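Local coordinates for profilin-2 (Mus musculus, PDB 2V8F), which binds actin and proline-rich ligands such as the FH1 domain of the formin mDia1, probably linking such partners to actin filament assembly, at residues 76-81 with 103-108. Residues are numbered along the deposited sequence; the frame is centred on the assembly and turned at random.
With SO4 (sulfate ion), chain F; SO4 (sulfate ion), chain D.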
loop_
_atom_site.group_PDB
_atom_site.type_symbol
_atom_site.label_atom_id
_atom_site.label_comp_id
_atom_site.label_asym_id
_atom_site.label_seq_id
_atom_site.Cartn_x
_atom_site.Cartn_y
_atom_site.Cartn_z
ATOM N N ASP A 76 14.155 5.538 23.174
ATOM C CA ASP A 76 12.830 5.909 23.644
ATOM C C ASP A 76 12.707 7.427 23.773
ATOM O O ASP A 76 13.308 7.953 24.722
ATOM C CB ASP A 76 12.486 5.286 24.996
ATOM C CG ASP A 76 11.127 5.760 25.495
ATOM O OD1 ASP A 76 10.298 6.045 24.628
ATOM O OD2 ASP A 76 11.003 5.882 26.743
ATOM N N SER A 77 11.995 8.061 22.896
ATOM C CA SER A 77 11.660 9.485 22.951
ATOM C C SER A 77 10.149 9.666 22.905
ATOM O O SER A 77 9.658 10.695 22.417
ATOM C CB SER A 77 12.353 10.270 21.839
ATOM O OG SER A 77 13.764 10.206 21.951
ATOM N N LEU A 78 9.402 8.651 23.349
ATOM C CA LEU A 78 7.960 8.646 23.090
ATOM C C LEU A 78 7.207 9.802 23.762
ATOM O O LEU A 78 6.204 10.272 23.253
ATOM C CB LEU A 78 7.296 7.347 23.452
ATOM C CG LEU A 78 6.053 7.033 22.607
ATOM C CD1 LEU A 78 6.412 6.679 21.188
ATOM C CD2 LEU A 78 5.247 5.916 23.294
ATOM N N TYR A 79 7.787 10.229 24.889
ATOM C CA TYR A 79 7.238 11.331 25.670
ATOM C C TYR A 79 8.193 12.531 25.707
ATOM O O TYR A 79 8.126 13.275 26.663
ATOM C CB TYR A 79 6.863 10.892 27.106
ATOM C CG TYR A 79 5.703 9.902 27.040
ATOM C CD1 TYR A 79 4.417 10.375 26.842
ATOM C CD2 TYR A 79 5.874 8.534 27.132
ATOM C CE1 TYR A 79 3.314 9.564 26.767
ATOM C CE2 TYR A 79 4.773 7.674 27.043
ATOM C CZ TYR A 79 3.516 8.190 26.853
ATOM O OH TYR A 79 2.379 7.401 26.763
ATOM N N VAL A 80 9.028 12.691 24.691
ATOM C CA VAL A 80 9.923 13.818 24.468
ATOM C C VAL A 80 9.186 14.791 23.543
ATOM O O VAL A 80 8.792 14.486 22.424
ATOM C CB VAL A 80 11.280 13.439 23.871
ATOM C CG1 VAL A 80 12.112 14.660 23.514
ATOM C CG2 VAL A 80 12.047 12.543 24.864
ATOM N N ASP A 81 8.981 15.989 24.113
ATOM C CA ASP A 81 8.177 16.930 23.359
ATOM C C ASP A 81 8.859 17.252 22.037
ATOM O O ASP A 81 10.081 17.416 21.963
ATOM C CB ASP A 81 7.882 18.225 24.154
ATOM C CG ASP A 81 6.505 18.001 24.776
ATOM O OD1 ASP A 81 5.985 16.869 24.580
ATOM O OD2 ASP A 81 5.983 18.909 25.424
ATOM N N VAL A 103 8.144 3.926 15.850
ATOM C CA VAL A 103 6.853 4.264 16.367
ATOM C C VAL A 103 6.751 5.761 16.610
ATOM O O VAL A 103 7.649 6.330 17.198
ATOM C CB VAL A 103 6.616 3.517 17.705
ATOM C CG1 VAL A 103 5.145 3.713 18.133
ATOM C CG2 VAL A 103 7.008 2.048 17.688
ATOM N N GLY A 104 5.664 6.363 16.151
ATOM C CA GLY A 104 5.350 7.742 16.373
ATOM C C GLY A 104 4.079 7.833 17.213
ATOM O O GLY A 104 3.101 7.145 16.875
ATOM N N ARG A 105 4.022 8.666 18.240
ATOM C CA ARG A 105 2.868 8.786 19.101
ATOM C C ARG A 105 2.145 10.101 18.846
ATOM O O ARG A 105 2.713 11.181 19.111
ATOM C CB ARG A 105 3.254 8.661 20.561
ATOM C CG ARG A 105 2.118 8.710 21.531
ATOM C CD ARG A 105 2.566 8.577 23.000
ATOM N NE ARG A 105 3.357 9.791 23.318
ATOM C CZ ARG A 105 2.833 10.929 23.703
ATOM N NH1 ARG A 105 1.525 11.104 23.853
ATOM N NH2 ARG A 105 3.646 11.964 23.947
ATOM N N ALA A 106 0.929 10.030 18.353
ATOM C CA ALA A 106 -0.002 11.157 18.316
ATOM C C ALA A 106 -0.834 11.159 19.596
ATOM O O ALA A 106 -0.440 10.539 20.585
ATOM C CB ALA A 106 -0.808 11.097 17.039
ATOM N N GLY A 107 -1.936 11.895 19.630
ATOM C CA GLY A 107 -2.728 12.011 20.797
ATOM C C GLY A 107 -3.556 10.772 21.115
ATOM O O GLY A 107 -3.778 10.438 22.290
ATOM N N ARG A 108 -4.064 10.128 20.072
ATOM C CA ARG A 108 -4.956 8.993 20.152
ATOM C C ARG A 108 -4.396 7.695 19.605
ATOM O O ARG A 108 -4.807 6.603 19.968
ATOM C CB ARG A 108 -6.317 9.256 19.417
ATOM C CG ARG A 108 -7.034 10.492 19.969
ATOM C CD ARG A 108 -8.313 10.805 19.208
ATOM N NE ARG A 108 -9.346 9.829 19.307
ATOM C CZ ARG A 108 -10.564 9.992 18.768
ATOM N NH1 ARG A 108 -10.856 11.080 18.084
ATOM N NH2 ARG A 108 -11.430 9.035 18.943
HETATM S S SO4 F . -10.069 6.925 21.502
HETATM O O1 SO4 F . -10.661 6.691 20.136
HETATM O O2 SO4 F . -11.170 7.344 22.379
HETATM O O3 SO4 F . -9.078 8.028 21.380
HETATM O O4 SO4 F . -9.368 5.727 21.964
HETATM S S SO4 D . -0.472 14.303 24.195
HETATM O O1 SO4 D . -0.040 14.666 22.848
HETATM O O2 SO4 D . -1.060 15.470 24.847
HETATM O O3 SO4 D . -1.466 13.237 24.116
HETATM O O4 SO4 D . 0.677 13.842 24.968
#
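R105, at the end of strand 100-105, crosses L78 at a slant and meets Y79 in the S77-V80 turn. Its CB packs on L78 CD1 at 3.8 Å. Its CD rests against L78 CG and CD2. The chain is extended from CB to CD, and the bend about CG-CD (chi3 66°) turns the guanidinium toward the backbone of L78. There NE and NH2 grip one atom side-on. NE donates to L78 O at 2.9 Å, from above the carbonyl plane. NH2 reaches the same L78 O on a lone pair, at 3.1 Å and less straight (140°). Y79 CE1 lies over one face of the guanidinium, 3.4 Å from R105 CZ, with ring and guanidinium planes 23° apart. The remaining nitrogen, NH1, donates to a sulfate O4, probably from the crystallisation liquor, and also pairs with Y25 OH. Y79 OH is bonded to V52 O, which probably helps hold the ring in place. D76 OD1 accepts from L78 N in an Asx turn, and S77 to V80 form a type I turn. The arginine thus ties this turn to strand 100-105 past the start of strand 85-90, which lies between strands 69-77 and 100-105 in the sheet, and the sulfate probably offsets part of its charge.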